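Local coordinates for protein cytosine-specific methyltransferase (Escherichia coli O157:H7 EDL933, PDB 3G7U) that probably transfers a methyl group from S-adenosyl-L-methionine to carbon 5 of cytosine in DNA, as a prophage-encoded modification methyltransferase, at residues V26-I32 with S47-D53; S154-A158 with F183-D189; A196-L200 with R322-L327. All coordinates share one frame. Numbering follows the deposited sequence.

Interaction 1. Residues V26-I32 with S47-D53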
ATOM      1  N   VAL A  26       8.049  -3.095 -12.177  1.00 23.86           N
ATOM      2  CA  VAL A  26       7.364  -1.787 -12.033  1.00 21.21           C
ATOM      3  C   VAL A  26       8.304  -0.815 -12.735  1.00 21.13           C
ATOM      4  O   VAL A  26       9.368  -0.470 -12.208  1.00 24.89           O
ATOM      5  CB  VAL A  26       7.174  -1.371 -10.559  1.00 25.90           C
ATOM      6  CG1 VAL A  26       6.615   0.092 -10.448  1.00 21.65           C
ATOM      7  CG2 VAL A  26       6.237  -2.388  -9.854  1.00 23.10           C
ATOM      8  N   LYS A  27       7.935  -0.439 -13.948  1.00 20.52           N
ATOM      9  CA  LYS A  27       8.867   0.323 -14.810  1.00 24.18           C
ATOM     10  C   LYS A  27       8.795   1.823 -14.546  1.00 23.37           C
ATOM     11  O   LYS A  27       9.779   2.539 -14.761  1.00 21.36           O
ATOM     12  CB  LYS A  27       8.594   0.074 -16.292  1.00 23.04           C
ATOM     13  CG  LYS A  27       8.926  -1.310 -16.786  1.00 23.09           C
ATOM     14  CD  LYS A  27      10.410  -1.577 -16.629  1.00 30.36           C
ATOM     15  CE  LYS A  27      10.882  -2.581 -17.645  1.00 32.82           C
ATOM     16  NZ  LYS A  27      12.257  -3.035 -17.360  1.00 35.30           N
ATOM     17  N   MET A  28       7.666   2.294 -14.032  1.00 22.86           N
ATOM     18  CA  MET A  28       7.441   3.731 -13.876  1.00 20.85           C
ATOM     19  C   MET A  28       6.439   3.904 -12.745  1.00 20.27           C
ATOM     20  O   MET A  28       5.452   3.185 -12.709  1.00 20.48           O
ATOM     21  CB  MET A  28       6.841   4.368 -15.148  1.00 23.52           C
ATOM     22  CG  MET A  28       6.542   5.928 -15.102  1.00 21.65           C
ATOM     23  SD  MET A  28       5.808   6.547 -16.671  1.00 20.87           S
ATOM     24  CE  MET A  28       7.385   6.572 -17.497  1.00 25.64           C
ATOM     25  N   ALA A  29       6.689   4.876 -11.869  1.00 20.97           N
ATOM     26  CA  ALA A  29       5.663   5.328 -10.916  1.00 20.09           C
ATOM     27  C   ALA A  29       5.319   6.787 -11.185  1.00 20.28           C
ATOM     28  O   ALA A  29       6.240   7.609 -11.425  1.00 20.63           O
ATOM     29  CB  ALA A  29       6.191   5.152  -9.483  1.00 20.56           C
ATOM     30  N   VAL A  30       4.029   7.143 -11.185  1.00 21.08           N
ATOM     31  CA  VAL A  30       3.610   8.524 -11.364  1.00 19.54           C
ATOM     32  C   VAL A  30       2.913   8.976 -10.079  1.00 18.17           C
ATOM     33  O   VAL A  30       1.936   8.369  -9.644  1.00 19.45           O
ATOM     34  CB  VAL A  30       2.639   8.717 -12.559  1.00 22.05           C
ATOM     35  CG1 VAL A  30       2.205  10.207 -12.695  1.00 22.81           C
ATOM     36  CG2 VAL A  30       3.299   8.238 -13.880  1.00 19.14           C
ATOM     37  N   GLU A  31       3.459  10.019  -9.481  1.00 15.41           N
ATOM     38  CA  GLU A  31       2.905  10.524  -8.189  1.00 20.10           C
ATOM     39  C   GLU A  31       3.193  12.008  -8.068  1.00 17.96           C
ATOM     40  O   GLU A  31       4.317  12.408  -8.224  1.00 18.32           O
ATOM     41  CB  GLU A  31       3.590   9.739  -7.052  1.00 20.17           C
ATOM     42  CG  GLU A  31       3.309  10.227  -5.610  1.00 20.14           C
ATOM     43  CD  GLU A  31       1.840  10.355  -5.300  1.00 23.81           C
ATOM     44  OE1 GLU A  31       1.080   9.400  -5.546  1.00 22.75           O
ATOM     45  OE2 GLU A  31       1.412  11.428  -4.822  1.00 22.98           O
ATOM     46  N   ILE A  32       2.165  12.806  -7.801  1.00 18.21           N
ATOM     47  CA  ILE A  32       2.306  14.266  -7.641  1.00 22.39           C
ATOM     48  C   ILE A  32       3.006  14.707  -6.336  1.00 21.74           C
ATOM     49  O   ILE A  32       3.673  15.723  -6.308  1.00 22.37           O
ATOM     50  CB  ILE A  32       0.928  15.003  -7.859  1.00 22.91           C
ATOM     51  CG1 ILE A  32       1.090  16.506  -8.142  1.00 26.48           C
ATOM     52  CG2 ILE A  32      -0.021  14.851  -6.655  1.00 25.28           C
ATOM     53  CD1 ILE A  32       2.012  16.878  -9.336  1.00 28.05           C
ATOM     54  N   SER A  47      12.951   1.954 -10.862  1.00 26.38           N
ATOM     55  CA  SER A  47      11.764   2.397 -11.572  1.00 24.75           C
ATOM     56  C   SER A  47      11.970   3.822 -12.013  1.00 23.19           C
ATOM     57  O   SER A  47      12.695   4.551 -11.352  1.00 26.55           O
ATOM     58  CB  SER A  47      10.545   2.344 -10.636  1.00 27.29           C
ATOM     59  OG  SER A  47      10.379   1.004 -10.201  1.00 27.30           O
ATOM     60  N   LEU A  48      11.331   4.238 -13.097  1.00 24.66           N
ATOM     61  CA  LEU A  48      11.341   5.638 -13.482  1.00 24.92           C
ATOM     62  C   LEU A  48      10.348   6.368 -12.581  1.00 25.07           C
ATOM     63  O   LEU A  48       9.355   5.782 -12.203  1.00 26.29           O
ATOM     64  CB  LEU A  48      10.872   5.821 -14.917  1.00 24.38           C
ATOM     65  CG  LEU A  48      11.801   5.187 -15.953  1.00 26.49           C
ATOM     66  CD1 LEU A  48      11.245   5.550 -17.327  1.00 28.93           C
ATOM     67  CD2 LEU A  48      13.166   5.777 -15.758  1.00 26.51           C
ATOM     68  N   HIS A  49      10.635   7.622 -12.250  1.00 21.73           N
ATOM     69  CA  HIS A  49       9.728   8.411 -11.383  1.00 18.73           C
ATOM     70  C   HIS A  49       9.330   9.667 -12.042  1.00 22.57           C
ATOM     71  O   HIS A  49      10.188  10.472 -12.435  1.00 26.48           O
ATOM     72  CB  HIS A  49      10.407   8.665 -10.032  1.00 21.12           C
ATOM     73  CG  HIS A  49      10.517   7.426  -9.224  1.00 19.00           C
ATOM     74  ND1 HIS A  49      11.605   6.578  -9.291  1.00 20.89           N
ATOM     75  CD2 HIS A  49       9.613   6.810  -8.423  1.00 22.17           C
ATOM     76  CE1 HIS A  49      11.371   5.501  -8.565  1.00 23.39           C
ATOM     77  NE2 HIS A  49      10.165   5.615  -8.034  1.00 20.40           N
ATOM     78  N   VAL A  50       8.020   9.844 -12.187  1.00 19.90           N
ATOM     79  CA  VAL A  50       7.490  10.999 -12.880  1.00 19.65           C
ATOM     80  C   VAL A  50       6.602  11.698 -11.872  1.00 20.84           C
ATOM     81  O   VAL A  50       5.567  11.147 -11.470  1.00 21.40           O
ATOM     82  CB  VAL A  50       6.705  10.537 -14.100  1.00 22.38           C
ATOM     83  CG1 VAL A  50       5.933  11.692 -14.742  1.00 22.74           C
ATOM     84  CG2 VAL A  50       7.676   9.935 -15.132  1.00 26.38           C
ATOM     85  N   GLN A  51       7.037  12.881 -11.427  1.00 21.55           N
ATOM     86  CA  GLN A  51       6.224  13.675 -10.493  1.00 20.69           C
ATOM     87  C   GLN A  51       5.317  14.573 -11.277  1.00 23.01           C
ATOM     88  O   GLN A  51       5.721  15.653 -11.667  1.00 25.25           O
ATOM     89  CB  GLN A  51       7.119  14.489  -9.562  1.00 21.94           C
ATOM     90  CG  GLN A  51       6.310  15.234  -8.491  1.00 20.84           C
ATOM     91  CD  GLN A  51       7.117  16.238  -7.734  1.00 30.84           C
ATOM     92  OE1 GLN A  51       8.345  16.298  -7.845  1.00 38.70           O
ATOM     93  NE2 GLN A  51       6.439  17.003  -6.900  1.00 34.55           N
ATOM     94  N   GLU A  52       4.087  14.128 -11.512  1.00 18.00           N
ATOM     95  CA  GLU A  52       3.232  14.768 -12.475  1.00 23.64           C
ATOM     96  C   GLU A  52       1.771  14.522 -12.150  1.00 26.37           C
ATOM     97  O   GLU A  52       1.408  13.499 -11.599  1.00 29.03           O
ATOM     98  CB  GLU A  52       3.581  14.279 -13.894  1.00 22.85           C
ATOM     99  CG  GLU A  52       3.037  15.222 -15.021  1.00 19.50           C
ATOM    100  CD  GLU A  52       3.372  16.642 -14.688  1.00 23.98           C
ATOM    101  OE1 GLU A  52       4.498  16.993 -14.988  1.00 26.54           O
ATOM    102  OE2 GLU A  52       2.567  17.358 -13.998  1.00 27.51           O
ATOM    103  N   ASP A  53       0.971  15.516 -12.499  1.00 25.21           N
ATOM    104  CA  ASP A  53      -0.438  15.462 -12.614  1.00 28.24           C
ATOM    105  C   ASP A  53      -0.775  14.607 -13.838  1.00 28.45           C
ATOM    106  O   ASP A  53      -0.376  14.931 -14.978  1.00 27.42           O
ATOM    107  CB  ASP A  53      -0.861  16.912 -12.823  1.00 24.00           C
ATOM    108  CG  ASP A  53      -2.360  17.138 -12.674  1.00 36.88           C
ATOM    109  OD1 ASP A  53      -3.161  16.295 -13.105  1.00 37.35           O
ATOM    110  OD2 ASP A  53      -2.732  18.221 -12.163  1.00 42.10           O
TER
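Two parallel strands of a beta-alpha-beta unit lie side by side here, at the edge of the Rossmann-like sheet of a class I methyltransferase: helix 34-43 connects strand 25-30 to the outermost strand 48-50. The segment axes approach to 4.7 Å at 17°. Backbone hydrogen bonds alternate between the strands, Leu48 N to Lys27 O (2.8 Å), Ala29 N to Leu48 O (2.8 Å), Val50 N to Ala29 O (3.0 Å) and Glu31 N to Val50 O (3.1 Å). On one face Met28, Leu48, Val30 and Val50 form a continuous apolar relief. Met28 is extended to SD, and its m turn at chi3 sets CE 4.0 Å from Leu48 CD1 and 4.1 Å from Val50 CG2, and Phe65 and Phe66 of helix 59-66 cover Met28. On the other face the small Ala29 leaves a hollow into which the His49 ring leans, Ala29 CB lying 3.9 Å from His49 CD2; His49 NE2 is hydrogen-bonded to His40 ND1 of the connecting helix. Past the strands, Ile32 CD1 rests 3.6 Å from Asp53 N. Side chains hold both ends of the pairing: Gln51 NE2 donates to Ile32 O (3.1 Å), and Ser47 OG to Val26 O (2.7 Å).

Interaction 2. Residues S154-A158 with F183-D189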
ATOM      1  N   SER A 154      -7.272  -8.380   6.390  1.00 26.00           N
ATOM      2  CA  SER A 154      -6.911  -9.432   7.355  1.00 28.77           C
ATOM      3  C   SER A 154      -7.159 -10.869   6.832  1.00 30.28           C
ATOM      4  O   SER A 154      -6.461 -11.819   7.234  1.00 31.09           O
ATOM      5  CB  SER A 154      -7.620  -9.198   8.692  1.00 29.53           C
ATOM      6  OG  SER A 154      -8.999  -8.986   8.520  1.00 35.00           O
ATOM      7  N   ASP A 155      -8.094 -10.994   5.887  1.00 29.84           N
ATOM      8  CA  ASP A 155      -8.341 -12.266   5.193  1.00 31.05           C
ATOM      9  C   ASP A 155      -7.130 -12.680   4.362  1.00 32.03           C
ATOM     10  O   ASP A 155      -7.000 -13.848   4.027  1.00 34.55           O
ATOM     11  CB  ASP A 155      -9.571 -12.169   4.297  1.00 31.49           C
ATOM     12  CG  ASP A 155     -10.866 -12.019   5.071  1.00 35.70           C
ATOM     13  OD1 ASP A 155     -10.903 -12.315   6.287  1.00 38.83           O
ATOM     14  OD2 ASP A 155     -11.874 -11.604   4.460  1.00 39.89           O
ATOM     15  N   TYR A 156      -6.231 -11.736   4.038  1.00 27.63           N
ATOM     16  CA  TYR A 156      -5.026 -12.093   3.279  1.00 29.59           C
ATOM     17  C   TYR A 156      -3.771 -12.145   4.115  1.00 28.29           C
ATOM     18  O   TYR A 156      -2.664 -12.323   3.590  1.00 30.35           O
ATOM     19  CB  TYR A 156      -4.830 -11.169   2.076  1.00 32.46           C
ATOM     20  CG  TYR A 156      -5.919 -11.339   1.060  1.00 32.18           C
ATOM     21  CD1 TYR A 156      -5.725 -12.137  -0.068  1.00 33.75           C
ATOM     22  CD2 TYR A 156      -7.155 -10.725   1.231  1.00 29.29           C
ATOM     23  CE1 TYR A 156      -6.742 -12.307  -1.008  1.00 36.59           C
ATOM     24  CE2 TYR A 156      -8.173 -10.871   0.297  1.00 38.08           C
ATOM     25  CZ  TYR A 156      -7.962 -11.673  -0.809  1.00 38.15           C
ATOM     26  OH  TYR A 156      -8.960 -11.809  -1.725  1.00 37.25           O
ATOM     27  N   GLY A 157      -3.934 -12.057   5.429  1.00 27.63           N
ATOM     28  CA  GLY A 157      -2.794 -12.258   6.307  1.00 26.17           C
ATOM     29  C   GLY A 157      -2.089 -10.940   6.611  1.00 26.85           C
ATOM     30  O   GLY A 157      -0.956 -10.962   7.056  1.00 28.65           O
ATOM     31  N   ALA A 158      -2.722  -9.807   6.368  1.00 24.96           N
ATOM     32  CA  ALA A 158      -2.265  -8.534   6.903  1.00 27.05           C
ATOM     33  C   ALA A 158      -2.885  -8.240   8.254  1.00 25.82           C
ATOM     34  O   ALA A 158      -3.956  -8.633   8.489  1.00 28.15           O
ATOM     35  CB  ALA A 158      -2.582  -7.463   5.981  1.00 28.46           C
ATOM     36  N   PHE A 183      -8.201 -15.114  -7.010  1.00 34.21           N
ATOM     37  CA  PHE A 183      -8.092 -13.953  -6.102  1.00 38.95           C
ATOM     38  C   PHE A 183      -8.467 -14.224  -4.637  1.00 43.30           C
ATOM     39  O   PHE A 183      -8.219 -13.386  -3.752  1.00 42.20           O
ATOM     40  CB  PHE A 183      -8.921 -12.779  -6.626  1.00 35.18           C
ATOM     41  CG  PHE A 183      -8.530 -12.337  -8.008  1.00 38.16           C
ATOM     42  CD1 PHE A 183      -7.223 -11.946  -8.276  1.00 30.02           C
ATOM     43  CD2 PHE A 183      -9.468 -12.335  -9.049  1.00 36.49           C
ATOM     44  CE1 PHE A 183      -6.842 -11.544  -9.576  1.00 36.88           C
ATOM     45  CE2 PHE A 183      -9.110 -11.930 -10.352  1.00 37.25           C
ATOM     46  CZ  PHE A 183      -7.792 -11.531 -10.620  1.00 34.72           C
ATOM     47  N   MET A 184      -9.078 -15.383  -4.386  1.00 42.87           N
ATOM     48  CA  MET A 184      -9.555 -15.737  -3.061  1.00 40.93           C
ATOM     49  C   MET A 184      -8.385 -16.189  -2.245  1.00 40.79           C
ATOM     50  O   MET A 184      -7.488 -16.851  -2.776  1.00 41.28           O
ATOM     51  CB  MET A 184     -10.529 -16.918  -3.154  1.00 44.54           C
ATOM     52  CG  MET A 184     -11.925 -16.590  -3.563  1.00 47.15           C
ATOM     53  SD  MET A 184     -12.751 -18.160  -3.970  1.00 37.34           S
ATOM     54  CE  MET A 184     -12.848 -18.976  -2.350  1.00 43.27           C
ATOM     55  N   PRO A 185      -8.407 -15.893  -0.929  1.00 43.21           N
ATOM     56  CA  PRO A 185      -7.331 -16.324  -0.056  1.00 45.75           C
ATOM     57  C   PRO A 185      -7.409 -17.807   0.291  1.00 50.72           C
ATOM     58  O   PRO A 185      -8.472 -18.312   0.665  1.00 51.72           O
ATOM     59  CB  PRO A 185      -7.524 -15.472   1.199  1.00 46.31           C
ATOM     60  CG  PRO A 185      -8.930 -14.983   1.156  1.00 43.37           C
ATOM     61  CD  PRO A 185      -9.461 -15.142  -0.218  1.00 41.08           C
ATOM     62  N   LYS A 186      -6.287 -18.495   0.149  1.00 52.48           N
ATOM     63  CA  LYS A 186      -6.217 -19.886   0.528  1.00 60.73           C
ATOM     64  C   LYS A 186      -4.918 -20.185   1.255  1.00 61.13           C
ATOM     65  O   LYS A 186      -3.856 -19.688   0.865  1.00 62.40           O
ATOM     66  CB  LYS A 186      -6.442 -20.813  -0.682  1.00 62.72           C
ATOM     67  CG  LYS A 186      -5.515 -20.634  -1.881  1.00 67.57           C
ATOM     68  CD  LYS A 186      -5.665 -21.816  -2.840  1.00 68.85           C
ATOM     69  CE  LYS A 186      -4.512 -21.881  -3.825  1.00 74.44           C
ATOM     70  NZ  LYS A 186      -4.237 -23.279  -4.252  1.00 77.37           N
ATOM     71  N   MET A 187      -5.032 -20.981   2.323  1.00 60.91           N
ATOM     72  CA  MET A 187      -3.915 -21.355   3.206  1.00 64.23           C
ATOM     73  C   MET A 187      -3.301 -20.152   3.936  1.00 56.65           C
ATOM     74  O   MET A 187      -2.076 -20.078   4.111  1.00 54.31           O
ATOM     75  CB  MET A 187      -2.825 -22.136   2.448  1.00 66.36           C
ATOM     76  CG  MET A 187      -3.166 -23.594   2.107  1.00 73.92           C
ATOM     77  SD  MET A 187      -1.761 -24.375   1.264  1.00 76.29           S
ATOM     78  CE  MET A 187      -0.613 -24.652   2.632  1.00 75.76           C
ATOM     79  N   ILE A 188      -4.162 -19.224   4.357  1.00 51.88           N
ATOM     80  CA  ILE A 188      -3.724 -17.979   5.016  1.00 49.50           C
ATOM     81  C   ILE A 188      -3.856 -18.026   6.537  1.00 46.65           C
ATOM     82  O   ILE A 188      -4.959 -18.104   7.056  1.00 46.06           O
ATOM     83  CB  ILE A 188      -4.523 -16.730   4.509  1.00 47.83           C
ATOM     84  CG1 ILE A 188      -4.354 -16.503   3.002  1.00 49.15           C
ATOM     85  CG2 ILE A 188      -4.078 -15.490   5.251  1.00 49.39           C
ATOM     86  CD1 ILE A 188      -2.924 -16.237   2.544  1.00 47.20           C
ATOM     87  N   ASP A 189      -2.734 -17.961   7.250  1.00 46.92           N
ATOM     88  CA  ASP A 189      -2.775 -17.814   8.708  1.00 48.21           C
ATOM     89  C   ASP A 189      -2.931 -16.336   9.092  1.00 45.52           C
ATOM     90  O   ASP A 189      -2.162 -15.494   8.610  1.00 43.35           O
ATOM     91  CB  ASP A 189      -1.520 -18.410   9.339  1.00 50.90           C
ATOM     92  CG  ASP A 189      -1.480 -19.932   9.222  1.00 60.32           C
ATOM     93  OD1 ASP A 189      -2.403 -20.590   9.761  1.00 60.98           O
ATOM     94  OD2 ASP A 189      -0.537 -20.463   8.588  1.00 61.34           O
TER
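Residues 154-156 finish a short 3-10 turn, closed by a hydrogen bond from Gly157 N to Ser154 O (3.1 Å), while 183-189 is an irregular, mostly extended run that kinks at Met187, where phi is positive (63°). The backbones come no closer than 5.9 Å between CA atoms, at Tyr156 with Pro185 and at Gly157 with Ile188, and no main-chain hydrogen bond joins them. Gly157 has phi 91° and psi 17°, a conformation in which a CB would jam against the preceding carbonyl oxygen and also sit tightly against Ile188 CG2. Without one, Ile188 CG2 can approach to 3.4 Å from Gly157 N and 3.5 Å from Tyr156 C. Tyr156 supplies the largest side chain of the contact. Its ring reaches along the other segment, and Tyr156 OH donates a hydrogen bond to Phe183 O (2.7 Å). Pro185 lies over one face of the same ring in a CH-pi contact, with Pro185 CG 4.1 Å from the Tyr156 ring centroid and 17° off the normal; Pro185 CB also meets Asp155 O at 3.3 Å. Pro185 and Ile188 both direct their CA-to-CB bonds toward the turn, so two apolar side chains cover it while Lys186 and Met187 between them stay out of contact. This is loop packing beside the sheet edge: strand 143-152 lends Val151 to Tyr156 and Leu146 and Ile149 to Phe183, while helix 353-367 contributes Ile359 to both rings and Tyr358, which meets Tyr156 edge-to-face and whose OH is hydrogen-bonded to Lys186 N.

Interaction 3. Residues A196-L200 with R322-L327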
ATOM      1  N   ALA A 196       2.322  -9.232  14.883  1.00 25.51           N
ATOM      2  CA  ALA A 196       2.961  -8.293  13.918  1.00 23.61           C
ATOM      3  C   ALA A 196       4.021  -7.470  14.626  1.00 26.16           C
ATOM      4  O   ALA A 196       5.053  -7.170  14.047  1.00 29.32           O
ATOM      5  CB  ALA A 196       1.913  -7.362  13.306  1.00 25.34           C
ATOM      6  N   LEU A 197       3.777  -7.173  15.898  1.00 26.58           N
ATOM      7  CA  LEU A 197       4.657  -6.293  16.700  1.00 25.83           C
ATOM      8  C   LEU A 197       5.770  -7.034  17.447  1.00 29.20           C
ATOM      9  O   LEU A 197       6.581  -6.399  18.125  1.00 29.27           O
ATOM     10  CB  LEU A 197       3.829  -5.464  17.669  1.00 25.75           C
ATOM     11  CG  LEU A 197       2.794  -4.561  17.012  1.00 28.68           C
ATOM     12  CD1 LEU A 197       2.255  -3.567  18.010  1.00 31.58           C
ATOM     13  CD2 LEU A 197       3.396  -3.839  15.807  1.00 25.44           C
ATOM     14  N   TYR A 198       5.853  -8.358  17.251  1.00 29.41           N
ATOM     15  CA  TYR A 198       6.840  -9.213  17.922  1.00 30.06           C
ATOM     16  C   TYR A 198       8.250  -8.700  17.735  1.00 29.40           C
ATOM     17  O   TYR A 198       8.684  -8.459  16.584  1.00 30.20           O
ATOM     18  CB  TYR A 198       6.809 -10.663  17.389  1.00 34.19           C
ATOM     19  CG  TYR A 198       8.043 -11.445  17.827  1.00 33.17           C
ATOM     20  CD1 TYR A 198       8.103 -11.992  19.106  1.00 34.77           C
ATOM     21  CD2 TYR A 198       9.169 -11.570  17.001  1.00 32.47           C
ATOM     22  CE1 TYR A 198       9.226 -12.674  19.543  1.00 31.26           C
ATOM     23  CE2 TYR A 198      10.311 -12.227  17.437  1.00 37.02           C
ATOM     24  CZ  TYR A 198      10.311 -12.776  18.721  1.00 37.91           C
ATOM     25  OH  TYR A 198      11.396 -13.443  19.193  1.00 44.02           O
ATOM     26  N   GLY A 199       8.987  -8.586  18.844  1.00 23.27           N
ATOM     27  CA  GLY A 199      10.459  -8.411  18.779  1.00 25.72           C
ATOM     28  C   GLY A 199      10.958  -6.982  18.597  1.00 24.66           C
ATOM     29  O   GLY A 199      12.163  -6.732  18.553  1.00 23.38           O
ATOM     30  N   LEU A 200      10.032  -6.034  18.511  1.00 25.42           N
ATOM     31  CA  LEU A 200      10.391  -4.628  18.411  1.00 25.65           C
ATOM     32  C   LEU A 200      10.853  -4.111  19.782  1.00 27.40           C
ATOM     33  O   LEU A 200      10.468  -4.681  20.824  1.00 26.44           O
ATOM     34  CB  LEU A 200       9.181  -3.820  17.892  1.00 26.24           C
ATOM     35  CG  LEU A 200       8.779  -3.988  16.405  1.00 23.74           C
ATOM     36  CD1 LEU A 200       7.411  -3.368  16.152  1.00 25.12           C
ATOM     37  CD2 LEU A 200       9.795  -3.362  15.441  1.00 25.12           C
ATOM     38  N   ARG A 322       7.127   2.580  12.543  1.00 19.00           N
ATOM     39  CA  ARG A 322       7.479   1.221  12.131  1.00 17.27           C
ATOM     40  C   ARG A 322       6.403   0.226  12.567  1.00 19.32           C
ATOM     41  O   ARG A 322       6.087  -0.702  11.838  1.00 19.51           O
ATOM     42  CB  ARG A 322       8.855   0.793  12.666  1.00 20.13           C
ATOM     43  CG  ARG A 322       9.302  -0.659  12.332  1.00 21.21           C
ATOM     44  CD  ARG A 322       9.311  -1.000  10.836  1.00 19.04           C
ATOM     45  NE  ARG A 322      10.271  -0.195  10.097  1.00 19.32           N
ATOM     46  CZ  ARG A 322      10.281  -0.071   8.772  1.00 21.77           C
ATOM     47  NH1 ARG A 322       9.403  -0.744   8.024  1.00 20.01           N
ATOM     48  NH2 ARG A 322      11.204   0.691   8.187  1.00 20.26           N
ATOM     49  N   GLU A 323       5.790   0.465  13.722  1.00 20.34           N
ATOM     50  CA  GLU A 323       4.681  -0.386  14.162  1.00 24.33           C
ATOM     51  C   GLU A 323       3.485  -0.280  13.235  1.00 23.66           C
ATOM     52  O   GLU A 323       2.892  -1.301  12.881  1.00 21.81           O
ATOM     53  CB  GLU A 323       4.280  -0.047  15.608  1.00 20.68           C
ATOM     54  CG  GLU A 323       5.364  -0.535  16.606  1.00 21.53           C
ATOM     55  CD  GLU A 323       5.254   0.042  18.029  1.00 27.56           C
ATOM     56  OE1 GLU A 323       4.501   1.013  18.254  1.00 23.58           O
ATOM     57  OE2 GLU A 323       5.973  -0.471  18.938  1.00 24.89           O
ATOM     58  N   ALA A 324       3.141   0.944  12.830  1.00 21.16           N
ATOM     59  CA  ALA A 324       2.092   1.145  11.854  1.00 21.21           C
ATOM     60  C   ALA A 324       2.399   0.450  10.522  1.00 24.84           C
ATOM     61  O   ALA A 324       1.485  -0.155   9.899  1.00 23.31           O
ATOM     62  CB  ALA A 324       1.865   2.628  11.628  1.00 19.24           C
ATOM     63  N   ALA A 325       3.654   0.543  10.086  1.00 19.68           N
ATOM     64  CA  ALA A 325       4.115  -0.104   8.825  1.00 19.21           C
ATOM     65  C   ALA A 325       3.906  -1.590   8.922  1.00 22.00           C
ATOM     66  O   ALA A 325       3.418  -2.223   7.975  1.00 21.06           O
ATOM     67  CB  ALA A 325       5.581   0.180   8.564  1.00 18.94           C
ATOM     68  N   ARG A 326       4.279  -2.180  10.079  1.00 17.06           N
ATOM     69  CA  ARG A 326       4.083  -3.607  10.220  1.00 19.77           C
ATOM     70  C   ARG A 326       2.605  -3.959  10.178  1.00 19.62           C
ATOM     71  O   ARG A 326       2.191  -4.935   9.534  1.00 24.19           O
ATOM     72  CB  ARG A 326       4.687  -4.087  11.534  1.00 18.99           C
ATOM     73  CG  ARG A 326       6.188  -4.070  11.557  1.00 25.91           C
ATOM     74  CD  ARG A 326       6.651  -5.157  12.487  1.00 23.21           C
ATOM     75  NE  ARG A 326       8.115  -5.384  12.518  1.00 20.38           N
ATOM     76  CZ  ARG A 326       8.700  -6.128  13.447  1.00 22.40           C
ATOM     77  NH1 ARG A 326      10.021  -6.294  13.470  1.00 21.86           N
ATOM     78  NH2 ARG A 326       7.937  -6.692  14.381  1.00 25.21           N
ATOM     79  N   LEU A 327       1.795  -3.184  10.865  1.00 19.96           N
ATOM     80  CA  LEU A 327       0.393  -3.499  10.907  1.00 18.02           C
ATOM     81  C   LEU A 327      -0.273  -3.347   9.529  1.00 22.76           C
ATOM     82  O   LEU A 327      -1.287  -3.970   9.257  1.00 24.23           O
ATOM     83  CB  LEU A 327      -0.283  -2.597  11.943  1.00 20.64           C
ATOM     84  CG  LEU A 327       0.223  -2.889  13.366  1.00 17.45           C
ATOM     85  CD1 LEU A 327      -0.283  -1.768  14.289  1.00 22.54           C
ATOM     86  CD2 LEU A 327      -0.352  -4.265  13.859  1.00 20.60           C
TER
HETATM   87  O   HOH W   1      11.094  -7.975  15.408  1.00 26.12           O
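Arg326 NH2 donates two hydrogen bonds to carbonyls of the facing loop, to Ala196 O and to Tyr198 O, both 2.9 Å. A water adds a bridge, donating to Tyr198 O (2.7 Å) and accepting from Arg326 NH1 (2.8 Å), and the same NH1 forms a salt bridge with Asp332. The carbonyls meet the guanidinium at its edge, whereas Leu200 lies over one of its faces, with Leu200 CG 3.5 Å from Arg326 NH2. The chain here forms a type II beta turn, Leu197 to Leu200, whose closing hydrogen bond is weak, with Gly199 taking the positive phi (85°) of its third position. Around this polar centre the packing is apolar. Ala196 CB touches Leu327 CD2 (3.9 Å), Leu197 CD2 sits between Glu323 CB (3.9 Å) and Leu327 CG (4.1 Å), and Leu200 CD1 meets the aliphatic part of Glu323 at CG (3.5 Å). The acid end of Glu323 turns to Thr320 N and Arg317, while Arg322 binds Ser253 O. Leu230 and Trp231 of helix 225-231 also pack on Arg326. One arginine NH2 thus serves two main-chain carbonyls on either side of Leu197; helix 321-328 carries motif IX of the C5-cytosine methyltransferases, packed here against a type II turn.

In the fold
The contacts follow one another along the chain without overlap, each closing before the next opens. Interaction 1 belongs to one edge of the seven-stranded mixed sheet, at strand 48-50; interaction 2 lies beside the other edge strand, 143-152, its segments in the loops after strands 143-152 and 163-171. Their centres are 30 Å apart, on opposite sides of the chain's centre. Interaction 3 lies 28 Å from interaction 1 but 19 Å from interaction 2, centre to centre, with nearest atoms of the latter pair about 5 Å apart. It uses none of the seven strands: the chain between 200 and 322 lies largely apart from the sheet, probably as the smaller target-recognition domain, while helix 353-367 returns to the sheet side.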